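Local coordinates for septation protein imp2 (Schizosaccharomyces pombe, PDB 5C1F) that anchors cytoskeletal proteins to membranes, binding phospholipids through its F-BAR domain, is required for normal septation and takes part in medial ring disassembly, at the interface of chains A and B. Coordinates in Å, arbitrary orientation; residue numbers count along the deposited sequence, not the author numbering. Chains: chain A/B, Septation protein imp2.

Contact 1: the interface of chains A and B. Residues chain A 37, 40-41, 226, 229; chain B 75, 78, 82.
A helix-against-helix interface joins the two copies of the F-BAR domain here, part of the antiparallel helical dimer by which this family makes one elongated membrane-binding module. Helix 69-155 of chain B lays B:Val75, B:Met78 and B:Val82 against helices 18-59 and 162-252 of chain A, and the patch illustrates how a flexible thioether can fill a pocket built largely from rings. B:Met78 is the central plug, with 70 Å² of its surface hidden by the partner. With CG anti to the backbone N (chi1 -176°) its chain heads into chain A, then bends at chi2 and chi3, bringing both SD and the terminal CE to the rings of A:Phe40 and A:Tyr41. These two aromatics approach from the direction opposite to the methionine; the sulfur SD of B:Met78 lies 3.7 Å from CE2 on the rim of A:Phe40. A:Met226 comes in at a slant, its own SD packing 3.9 Å from CB of B:Met78. Within chain A the aromatic rings brace one another: CD2 of A:Phe40 lies over the centre of one face of A:Tyr41, and CE1 of A:Tyr41 in turn lies over the centre of the A:Phe229 ring. One turn further along, CG2 of B:Val82 meets CE2 of A:Phe229 at 3.9 Å, the two side chains crossing at about a right angle. At the heart of the patch, the phenol OH of A:Tyr41 sits 3.0 Å from SD of B:Met78.

Contact 2: the interface of chains A and B. Residues chain A 273, 297-299; chain B 9-10, 13, 201.
B:Asn10 and A:Phe299 meet through a pair of hydrogen bonds, an example of a side-chain amide reading the backbone of an extended segment. The carbonyl OD1 of B:Asn10 accepts the backbone N-H of A:Phe299 at 2.9 Å, in the carbonyl plane and on a lone pair, nearly straight at 163°. Its ND2 donates to the backbone O of A:Phe299 at 3.0 Å; this acceptor lies almost in the amide plane, although the donor is tilted from the plane of the backbone carbonyl. Using both ends of the amide fixes its rotation. The A:Phe299 ring and that amide are nearly parallel (6°) but offset, with OD1 by the CD2 rim rather than over the face. The same ring reaches B:Trp13 edgewise, CE2 to CZ2 at 3.8 Å. A:Ile273 lies alongside the indole; chi1 of -48° lays its CG1 on the face, 3.9 Å from the centroid of the five-membered ring of B:Trp13. The CG2 branch of A:Ile273 continues to CG2 of B:Thr201 at 4.0 Å, while CB of A:Ala297 packs near the indole nitrogen. Behind this shell, NE1 of B:Trp13 donates a bent bond to the backbone O of B:Ser9 at 3.0 Å, from above the carbonyl plane, tying the indole to helix 8-11, which carries B:Asn10. The site joins the C-terminal segment of one chain to the N-terminal helix and the long helix starting at 162 of the other, and so should reinforce the dimer.

Contact 3: the interface of chains A and B. Residues chain A 143, 147, 179, 183; chain B 279-283.
A:Tyr143, on helix 69-155, meets B:Phe279 to B:Tyr283 of the partner, showing how one aromatic side chain can engage a segment that runs from a loop into the 3-10 helix 282-284. The C-terminal segment of one chain thus packs on helices 69-155 and 162-252 of the other, which probably supports the dimer. From CB, CG leaves anti to the backbone N (chi1 173°), carrying the ring toward chain B. Beyond CG, CD2 lies in the plane of the B:Tyr282 ring, at its edge, 3.5 Å from its CD2. Next, CE2 lies 3.8 Å from CB of B:Tyr282 and 3.6 Å from its backbone N; the backbone O of B:Tyr280 also stands at the edge of the A:Tyr143 ring, in plane. CZ is 4.1 Å from the backbone N of B:Tyr283. That N-H makes a weak hydrogen bond to the phenol OH at 3.4 Å; the OH also lies 3.2 Å from CB of B:Tyr283, with OD1 of B:Asp281 nearby. On one face of A:Tyr143, toward the rim, rests SG of A:Cys147, which touches CD1 of B:Tyr283 at 3.9 Å. At the segment's other end, CZ of B:Phe279 lies 3.6 Å from the hydroxyl OG of A:Ser183.

Contact 1: the interface of chains A and B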
ATOM      1  N   LEU A  37     -18.337  -9.973   4.657  1.00 30.40           N
ATOM      2  CA  LEU A  37     -17.711  -9.204   3.592  1.00 22.27           C
ATOM      3  C   LEU A  37     -17.442  -7.767   4.030  1.00 32.46           C
ATOM      4  O   LEU A  37     -16.418  -7.185   3.667  1.00 29.97           O
ATOM      5  CB  LEU A  37     -18.582  -9.234   2.337  1.00 21.93           C
ATOM      6  CG  LEU A  37     -18.535 -10.570   1.587  1.00 34.80           C
ATOM      7  CD1 LEU A  37     -19.659 -10.675   0.565  1.00 30.70           C
ATOM      8  CD2 LEU A  37     -17.178 -10.757   0.916  1.00 27.98           C
ATOM      9  N   PHE A  40     -14.360  -7.901   6.069  1.00 28.21           N
ATOM     10  CA  PHE A  40     -13.219  -8.136   5.193  1.00 27.45           C
ATOM     11  C   PHE A  40     -12.751  -6.837   4.541  1.00 29.21           C
ATOM     12  O   PHE A  40     -11.570  -6.486   4.602  1.00 27.96           O
ATOM     13  CB  PHE A  40     -13.577  -9.170   4.122  1.00 24.63           C
ATOM     14  CG  PHE A  40     -12.466  -9.449   3.145  1.00 28.52           C
ATOM     15  CD1 PHE A  40     -11.496 -10.396   3.430  1.00 29.38           C
ATOM     16  CD2 PHE A  40     -12.399  -8.772   1.937  1.00 29.98           C
ATOM     17  CE1 PHE A  40     -10.471 -10.656   2.531  1.00 31.76           C
ATOM     18  CE2 PHE A  40     -11.380  -9.028   1.035  1.00 31.63           C
ATOM     19  CZ  PHE A  40     -10.415  -9.971   1.331  1.00 29.09           C
ATOM     20  N   TYR A  41     -13.682  -6.119   3.922  1.00 20.80           N
ATOM     21  CA  TYR A  41     -13.338  -4.896   3.207  1.00 21.38           C
ATOM     22  C   TYR A  41     -13.064  -3.735   4.154  1.00 20.31           C
ATOM     23  O   TYR A  41     -12.394  -2.775   3.781  1.00 30.21           O
ATOM     24  CB  TYR A  41     -14.441  -4.529   2.215  1.00 22.27           C
ATOM     25  CG  TYR A  41     -14.437  -5.427   1.001  1.00 24.52           C
ATOM     26  CD1 TYR A  41     -13.365  -5.423   0.117  1.00 19.18           C
ATOM     27  CD2 TYR A  41     -15.496  -6.286   0.742  1.00 19.92           C
ATOM     28  CE1 TYR A  41     -13.349  -6.243  -0.994  1.00 24.65           C
ATOM     29  CE2 TYR A  41     -15.491  -7.110  -0.366  1.00 23.15           C
ATOM     30  CZ  TYR A  41     -14.415  -7.086  -1.229  1.00 22.82           C
ATOM     31  OH  TYR A  41     -14.406  -7.906  -2.333  1.00 26.99           O
ATOM     32  N   MET A 226     -17.985  -5.972  -5.374  1.00 24.36           N
ATOM     33  CA  MET A 226     -16.705  -6.601  -5.675  1.00 28.02           C
ATOM     34  C   MET A 226     -16.142  -6.031  -6.971  1.00 22.28           C
ATOM     35  O   MET A 226     -14.933  -5.856  -7.106  1.00 24.92           O
ATOM     36  CB  MET A 226     -16.845  -8.120  -5.773  1.00 18.35           C
ATOM     37  CG  MET A 226     -16.909  -8.812  -4.422  1.00 20.16           C
ATOM     38  SD  MET A 226     -16.804 -10.614  -4.523  1.00 24.16           S
ATOM     39  CE  MET A 226     -18.277 -11.004  -5.471  1.00 19.58           C
ATOM     40  N   PHE A 229     -14.715  -2.708  -6.162  1.00 21.85           N
ATOM     41  CA  PHE A 229     -13.436  -2.936  -5.500  1.00 20.46           C
ATOM     42  C   PHE A 229     -12.289  -3.063  -6.507  1.00 21.64           C
ATOM     43  O   PHE A 229     -11.237  -2.447  -6.330  1.00 20.26           O
ATOM     44  CB  PHE A 229     -13.515  -4.189  -4.619  1.00 18.03           C
ATOM     45  CG  PHE A 229     -12.188  -4.628  -4.058  1.00 16.23           C
ATOM     46  CD1 PHE A 229     -11.515  -3.842  -3.138  1.00 16.72           C
ATOM     47  CD2 PHE A 229     -11.621  -5.836  -4.440  1.00 18.50           C
ATOM     48  CE1 PHE A 229     -10.297  -4.241  -2.615  1.00 15.28           C
ATOM     49  CE2 PHE A 229     -10.405  -6.243  -3.920  1.00 19.38           C
ATOM     50  CZ  PHE A 229      -9.742  -5.444  -3.004  1.00 15.73           C
TER
ATOM     51  N   VAL B  75     -16.491 -15.048  -4.669  1.00 31.30           N
ATOM     52  CA  VAL B  75     -15.961 -14.531  -3.415  1.00 32.44           C
ATOM     53  C   VAL B  75     -14.600 -15.163  -3.112  1.00 32.19           C
ATOM     54  O   VAL B  75     -13.678 -14.484  -2.656  1.00 32.18           O
ATOM     55  CB  VAL B  75     -16.945 -14.780  -2.250  1.00 33.04           C
ATOM     56  CG1 VAL B  75     -16.297 -14.462  -0.912  1.00 26.53           C
ATOM     57  CG2 VAL B  75     -18.204 -13.952  -2.445  1.00 23.67           C
ATOM     58  N   MET B  78     -12.070 -13.730  -5.559  1.00 27.22           N
ATOM     59  CA  MET B  78     -11.739 -12.391  -5.091  1.00 25.74           C
ATOM     60  C   MET B  78     -10.686 -12.454  -3.987  1.00 27.89           C
ATOM     61  O   MET B  78      -9.659 -11.776  -4.054  1.00 28.14           O
ATOM     62  CB  MET B  78     -13.003 -11.679  -4.599  1.00 24.91           C
ATOM     63  CG  MET B  78     -12.808 -10.232  -4.167  1.00 21.81           C
ATOM     64  SD  MET B  78     -12.311 -10.053  -2.443  1.00 33.06           S
ATOM     65  CE  MET B  78     -13.606 -10.981  -1.629  1.00 23.28           C
ATOM     66  N   VAL B  82      -6.782 -11.336  -3.951  1.00 24.59           N
ATOM     67  CA  VAL B  82      -6.274 -10.457  -2.902  1.00 24.76           C
ATOM     68  C   VAL B  82      -5.024 -11.084  -2.285  1.00 26.32           C
ATOM     69  O   VAL B  82      -4.061 -10.386  -1.961  1.00 22.52           O
ATOM     70  CB  VAL B  82      -7.334 -10.195  -1.810  1.00 23.28           C
ATOM     71  CG1 VAL B  82      -6.689  -9.628  -0.547  1.00 21.89           C
ATOM     72  CG2 VAL B  82      -8.409  -9.255  -2.330  1.00 19.26           C
TER

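Contact 2: the interface of chains A and B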
ATOM      1  N   ILE A 273      47.196  27.469 -11.766  1.00 36.98           N
ATOM      2  CA  ILE A 273      48.151  26.613 -11.079  1.00 37.00           C
ATOM      3  C   ILE A 273      49.216  27.453 -10.381  1.00 43.04           C
ATOM      4  O   ILE A 273      49.907  28.246 -11.023  1.00 44.45           O
ATOM      5  CB  ILE A 273      48.840  25.635 -12.052  1.00 36.82           C
ATOM      6  CG1 ILE A 273      47.806  24.936 -12.936  1.00 34.50           C
ATOM      7  CG2 ILE A 273      49.677  24.619 -11.286  1.00 37.47           C
ATOM      8  CD1 ILE A 273      48.415  24.022 -13.975  1.00 36.61           C
ATOM      9  N   ALA A 297      45.630  26.675 -16.045  1.00 43.15           N
ATOM     10  CA  ALA A 297      45.574  25.258 -16.394  1.00 40.81           C
ATOM     11  C   ALA A 297      45.014  25.072 -17.802  1.00 45.40           C
ATOM     12  O   ALA A 297      44.108  25.795 -18.220  1.00 46.90           O
ATOM     13  CB  ALA A 297      44.736  24.496 -15.382  1.00 32.29           C
ATOM     14  N   ASN A 298      45.551  24.099 -18.529  1.00 48.08           N
ATOM     15  CA  ASN A 298      45.179  23.905 -19.925  1.00 54.57           C
ATOM     16  C   ASN A 298      45.324  22.449 -20.353  1.00 55.27           C
ATOM     17  O   ASN A 298      45.823  22.154 -21.442  1.00 61.68           O
ATOM     18  CB  ASN A 298      46.030  24.811 -20.824  1.00 61.46           C
ATOM     19  CG  ASN A 298      45.427  25.008 -22.202  1.00 66.18           C
ATOM     20  OD1 ASN A 298      44.207  24.961 -22.375  1.00 64.28           O
ATOM     21  ND2 ASN A 298      46.282  25.232 -23.192  1.00 69.49           N
ATOM     22  N   PHE A 299      44.887  21.537 -19.492  1.00 51.90           N
ATOM     23  CA  PHE A 299      45.003  20.111 -19.771  1.00 50.88           C
ATOM     24  C   PHE A 299      43.851  19.603 -20.630  1.00 53.90           C
ATOM     25  O   PHE A 299      42.804  20.245 -20.731  1.00 51.74           O
ATOM     26  CB  PHE A 299      45.058  19.312 -18.469  1.00 42.04           C
ATOM     27  CG  PHE A 299      46.115  19.778 -17.517  1.00 37.55           C
ATOM     28  CD1 PHE A 299      47.451  19.492 -17.749  1.00 40.71           C
ATOM     29  CD2 PHE A 299      45.774  20.498 -16.386  1.00 37.77           C
ATOM     30  CE1 PHE A 299      48.428  19.921 -16.869  1.00 42.66           C
ATOM     31  CE2 PHE A 299      46.745  20.929 -15.502  1.00 39.59           C
ATOM     32  CZ  PHE A 299      48.074  20.640 -15.744  1.00 43.82           C
TER
ATOM     33  N   SER B   9      40.432  18.717 -13.658  1.00 28.21           N
ATOM     34  CA  SER B   9      41.868  18.946 -13.780  1.00 32.71           C
ATOM     35  C   SER B   9      42.223  20.400 -14.090  1.00 29.91           C
ATOM     36  O   SER B   9      43.366  20.815 -13.906  1.00 38.28           O
ATOM     37  CB  SER B   9      42.450  18.034 -14.863  1.00 31.96           C
ATOM     38  OG  SER B   9      41.887  18.328 -16.130  1.00 35.11           O
ATOM     39  N   ASN B  10      41.249  21.174 -14.557  1.00 36.98           N
ATOM     40  CA  ASN B  10      41.512  22.557 -14.936  1.00 34.79           C
ATOM     41  C   ASN B  10      40.849  23.573 -14.015  1.00 35.07           C
ATOM     42  O   ASN B  10      41.032  24.778 -14.185  1.00 37.79           O
ATOM     43  CB  ASN B  10      41.054  22.807 -16.376  1.00 33.33           C
ATOM     44  CG  ASN B  10      41.990  22.198 -17.402  1.00 31.32           C
ATOM     45  OD1 ASN B  10      43.198  22.130 -17.193  1.00 32.10           O
ATOM     46  ND2 ASN B  10      41.434  21.753 -18.522  1.00 37.30           N
ATOM     47  N   TRP B  13      42.200  24.156  -8.526  1.00 35.31           N
ATOM     48  CA  TRP B  13      43.497  24.548  -8.008  1.00 35.50           C
ATOM     49  C   TRP B  13      43.318  25.552  -6.874  1.00 41.64           C
ATOM     50  O   TRP B  13      42.641  25.258  -5.887  1.00 40.79           O
ATOM     51  CB  TRP B  13      44.361  25.117  -9.131  1.00 32.82           C
ATOM     52  CG  TRP B  13      44.600  24.112 -10.215  1.00 32.47           C
ATOM     53  CD1 TRP B  13      43.882  23.961 -11.364  1.00 36.38           C
ATOM     54  CD2 TRP B  13      45.612  23.095 -10.239  1.00 32.99           C
ATOM     55  NE1 TRP B  13      44.390  22.923 -12.108  1.00 34.76           N
ATOM     56  CE2 TRP B  13      45.453  22.374 -11.439  1.00 32.62           C
ATOM     57  CE3 TRP B  13      46.642  22.731  -9.363  1.00 33.92           C
ATOM     58  CZ2 TRP B  13      46.285  21.307 -11.787  1.00 33.17           C
ATOM     59  CZ3 TRP B  13      47.467  21.673  -9.711  1.00 34.43           C
ATOM     60  CH2 TRP B  13      47.283  20.974 -10.912  1.00 34.06           C
ATOM     61  N   THR B 201      51.778  19.020  -9.541  1.00 37.24           N
ATOM     62  CA  THR B 201      50.915  19.472 -10.625  1.00 35.97           C
ATOM     63  C   THR B 201      50.480  18.312 -11.516  1.00 38.43           C
ATOM     64  O   THR B 201      49.297  18.161 -11.823  1.00 39.64           O
ATOM     65  CB  THR B 201      51.619  20.530 -11.493  1.00 36.32           C
ATOM     66  OG1 THR B 201      52.018  21.638 -10.674  1.00 42.46           O
ATOM     67  CG2 THR B 201      50.692  21.017 -12.595  1.00 32.58           C
TER

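Contact 3: the interface of chains A and B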
ATOM      1  N   TYR A 143     -67.949 -31.754  17.982  1.00 33.31           N
ATOM      2  CA  TYR A 143     -68.955 -32.412  17.160  1.00 35.65           C
ATOM      3  C   TYR A 143     -68.685 -33.910  17.042  1.00 37.69           C
ATOM      4  O   TYR A 143     -69.615 -34.714  16.992  1.00 35.92           O
ATOM      5  CB  TYR A 143     -68.998 -31.754  15.779  1.00 32.53           C
ATOM      6  CG  TYR A 143     -69.888 -32.438  14.775  1.00 34.59           C
ATOM      7  CD1 TYR A 143     -71.267 -32.432  14.922  1.00 29.87           C
ATOM      8  CD2 TYR A 143     -69.348 -33.071  13.666  1.00 38.07           C
ATOM      9  CE1 TYR A 143     -72.084 -33.054  13.994  1.00 38.51           C
ATOM     10  CE2 TYR A 143     -70.153 -33.690  12.733  1.00 36.69           C
ATOM     11  CZ  TYR A 143     -71.518 -33.679  12.901  1.00 39.97           C
ATOM     12  OH  TYR A 143     -72.316 -34.298  11.969  1.00 46.41           O
ATOM     13  N   CYS A 147     -71.293 -36.915  18.754  1.00 35.76           N
ATOM     14  CA  CYS A 147     -71.834 -38.027  17.980  1.00 40.10           C
ATOM     15  C   CYS A 147     -71.453 -39.349  18.629  1.00 39.55           C
ATOM     16  O   CYS A 147     -72.205 -40.320  18.583  1.00 38.20           O
ATOM     17  CB  CYS A 147     -71.328 -37.984  16.537  1.00 40.33           C
ATOM     18  SG  CYS A 147     -71.826 -36.516  15.617  1.00 39.63           S
ATOM     19  N   ILE A 179     -76.281 -31.542  18.866  1.00 57.87           N
ATOM     20  CA  ILE A 179     -75.653 -31.850  17.583  1.00 57.42           C
ATOM     21  C   ILE A 179     -75.846 -30.725  16.568  1.00 52.05           C
ATOM     22  O   ILE A 179     -74.905 -30.332  15.879  1.00 50.11           O
ATOM     23  CB  ILE A 179     -76.211 -33.160  16.985  1.00 55.76           C
ATOM     24  CG1 ILE A 179     -75.845 -34.351  17.870  1.00 54.82           C
ATOM     25  CG2 ILE A 179     -75.686 -33.377  15.576  1.00 53.35           C
ATOM     26  CD1 ILE A 179     -74.368 -34.655  17.899  1.00 52.43           C
ATOM     27  N   SER A 183     -72.748 -29.011  15.013  1.00 43.59           N
ATOM     28  CA  SER A 183     -72.529 -29.209  13.588  1.00 40.86           C
ATOM     29  C   SER A 183     -72.462 -27.860  12.883  1.00 40.90           C
ATOM     30  O   SER A 183     -71.678 -27.668  11.952  1.00 36.00           O
ATOM     31  CB  SER A 183     -73.642 -30.070  12.988  1.00 39.96           C
ATOM     32  OG  SER A 183     -73.461 -30.261  11.597  1.00 39.75           O
TER
ATOM     33  N   PHE B 279     -65.410 -30.493   5.779  1.00 46.63           N
ATOM     34  CA  PHE B 279     -66.406 -30.878   6.768  1.00 47.34           C
ATOM     35  C   PHE B 279     -66.682 -32.372   6.684  1.00 48.88           C
ATOM     36  O   PHE B 279     -67.139 -32.867   5.655  1.00 53.85           O
ATOM     37  CB  PHE B 279     -67.696 -30.079   6.556  1.00 47.07           C
ATOM     38  CG  PHE B 279     -68.812 -30.449   7.495  1.00 54.81           C
ATOM     39  CD1 PHE B 279     -68.941 -29.818   8.722  1.00 55.18           C
ATOM     40  CD2 PHE B 279     -69.752 -31.406   7.139  1.00 48.97           C
ATOM     41  CE1 PHE B 279     -69.972 -30.146   9.580  1.00 55.18           C
ATOM     42  CE2 PHE B 279     -70.784 -31.739   7.997  1.00 58.57           C
ATOM     43  CZ  PHE B 279     -70.893 -31.109   9.219  1.00 57.19           C
ATOM     44  N   TYR B 280     -66.403 -33.090   7.767  1.00 49.66           N
ATOM     45  CA  TYR B 280     -66.679 -34.519   7.813  1.00 51.35           C
ATOM     46  C   TYR B 280     -67.916 -34.792   8.654  1.00 63.39           C
ATOM     47  O   TYR B 280     -67.892 -34.648   9.876  1.00 60.26           O
ATOM     48  CB  TYR B 280     -65.478 -35.290   8.362  1.00 52.12           C
ATOM     49  CG  TYR B 280     -64.237 -35.158   7.507  1.00 58.61           C
ATOM     50  CD1 TYR B 280     -64.059 -35.948   6.380  1.00 62.03           C
ATOM     51  CD2 TYR B 280     -63.247 -34.238   7.824  1.00 50.30           C
ATOM     52  CE1 TYR B 280     -62.924 -35.827   5.592  1.00 52.10           C
ATOM     53  CE2 TYR B 280     -62.111 -34.109   7.043  1.00 60.86           C
ATOM     54  CZ  TYR B 280     -61.954 -34.905   5.929  1.00 61.02           C
ATOM     55  OH  TYR B 280     -60.823 -34.778   5.151  1.00 59.59           O
ATOM     56  N   ASP B 281     -68.997 -35.180   7.986  1.00 63.96           N
ATOM     57  CA  ASP B 281     -70.258 -35.470   8.655  1.00 71.52           C
ATOM     58  C   ASP B 281     -70.152 -36.733   9.510  1.00 75.47           C
ATOM     59  O   ASP B 281     -70.570 -37.812   9.084  1.00 74.17           O
ATOM     60  CB  ASP B 281     -71.377 -35.615   7.620  1.00 76.70           C
ATOM     61  CG  ASP B 281     -72.763 -35.500   8.230  1.00 79.98           C
ATOM     62  OD1 ASP B 281     -73.045 -36.202   9.224  1.00 82.79           O
ATOM     63  OD2 ASP B 281     -73.573 -34.701   7.712  1.00 80.17           O
ATOM     64  N   TYR B 282     -69.594 -36.587  10.715  1.00 77.75           N
ATOM     65  CA  TYR B 282     -69.439 -37.696  11.662  1.00 74.79           C
ATOM     66  C   TYR B 282     -70.763 -38.380  11.955  1.00 69.36           C
ATOM     67  O   TYR B 282     -70.809 -39.558  12.312  1.00 72.93           O
ATOM     68  CB  TYR B 282     -68.853 -37.214  12.992  1.00 75.31           C
ATOM     69  CG  TYR B 282     -67.387 -36.852  12.986  1.00 72.18           C
ATOM     70  CD1 TYR B 282     -66.415 -37.810  12.739  1.00 71.16           C
ATOM     71  CD2 TYR B 282     -66.973 -35.559  13.278  1.00 72.32           C
ATOM     72  CE1 TYR B 282     -65.077 -37.483  12.751  1.00 71.00           C
ATOM     73  CE2 TYR B 282     -65.638 -35.222  13.294  1.00 72.24           C
ATOM     74  CZ  TYR B 282     -64.692 -36.190  13.030  1.00 74.05           C
ATOM     75  OH  TYR B 282     -63.354 -35.865  13.046  1.00 75.27           O
ATOM     76  N   TYR B 283     -71.841 -37.618  11.828  1.00101.71           N
ATOM     77  CA  TYR B 283     -73.161 -38.074  12.232  1.00 93.16           C
ATOM     78  C   TYR B 283     -73.691 -39.181  11.325  1.00 95.96           C
ATOM     79  O   TYR B 283     -74.713 -39.789  11.624  1.00 95.03           O
ATOM     80  CB  TYR B 283     -74.134 -36.898  12.240  1.00 92.67           C
ATOM     81  CG  TYR B 283     -75.385 -37.116  13.052  1.00 94.05           C
ATOM     82  CD1 TYR B 283     -75.317 -37.603  14.349  1.00 95.33           C
ATOM     83  CD2 TYR B 283     -76.634 -36.801  12.532  1.00 95.78           C
ATOM     84  CE1 TYR B 283     -76.455 -37.793  15.099  1.00 96.79           C
ATOM     85  CE2 TYR B 283     -77.781 -36.986  13.279  1.00 98.62           C
ATOM     86  CZ  TYR B 283     -77.682 -37.484  14.561  1.00 99.28           C
ATOM     87  OH  TYR B 283     -78.812 -37.677  15.322  1.00 98.65           O
TER

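Spread along the rod-like dimer, contact 1 lies about 68 Å from contact 2 and 64 Å from contact 3, while contacts 2 and 3 are about 132 Å apart, measured between the centres of their C-alpha atoms. Helix 69-155 serves contact 1 from chain B and contact 3 from chain A, and the long helix beginning at 162 takes part in all three. Contact 1 belongs to the helical body, whereas contacts 2 and 3 use the C-terminal segments of opposite chains. Two-fold symmetry repeats each contact, so both C-terminal segments pack along the partner and should stabilise the elongated F-BAR module.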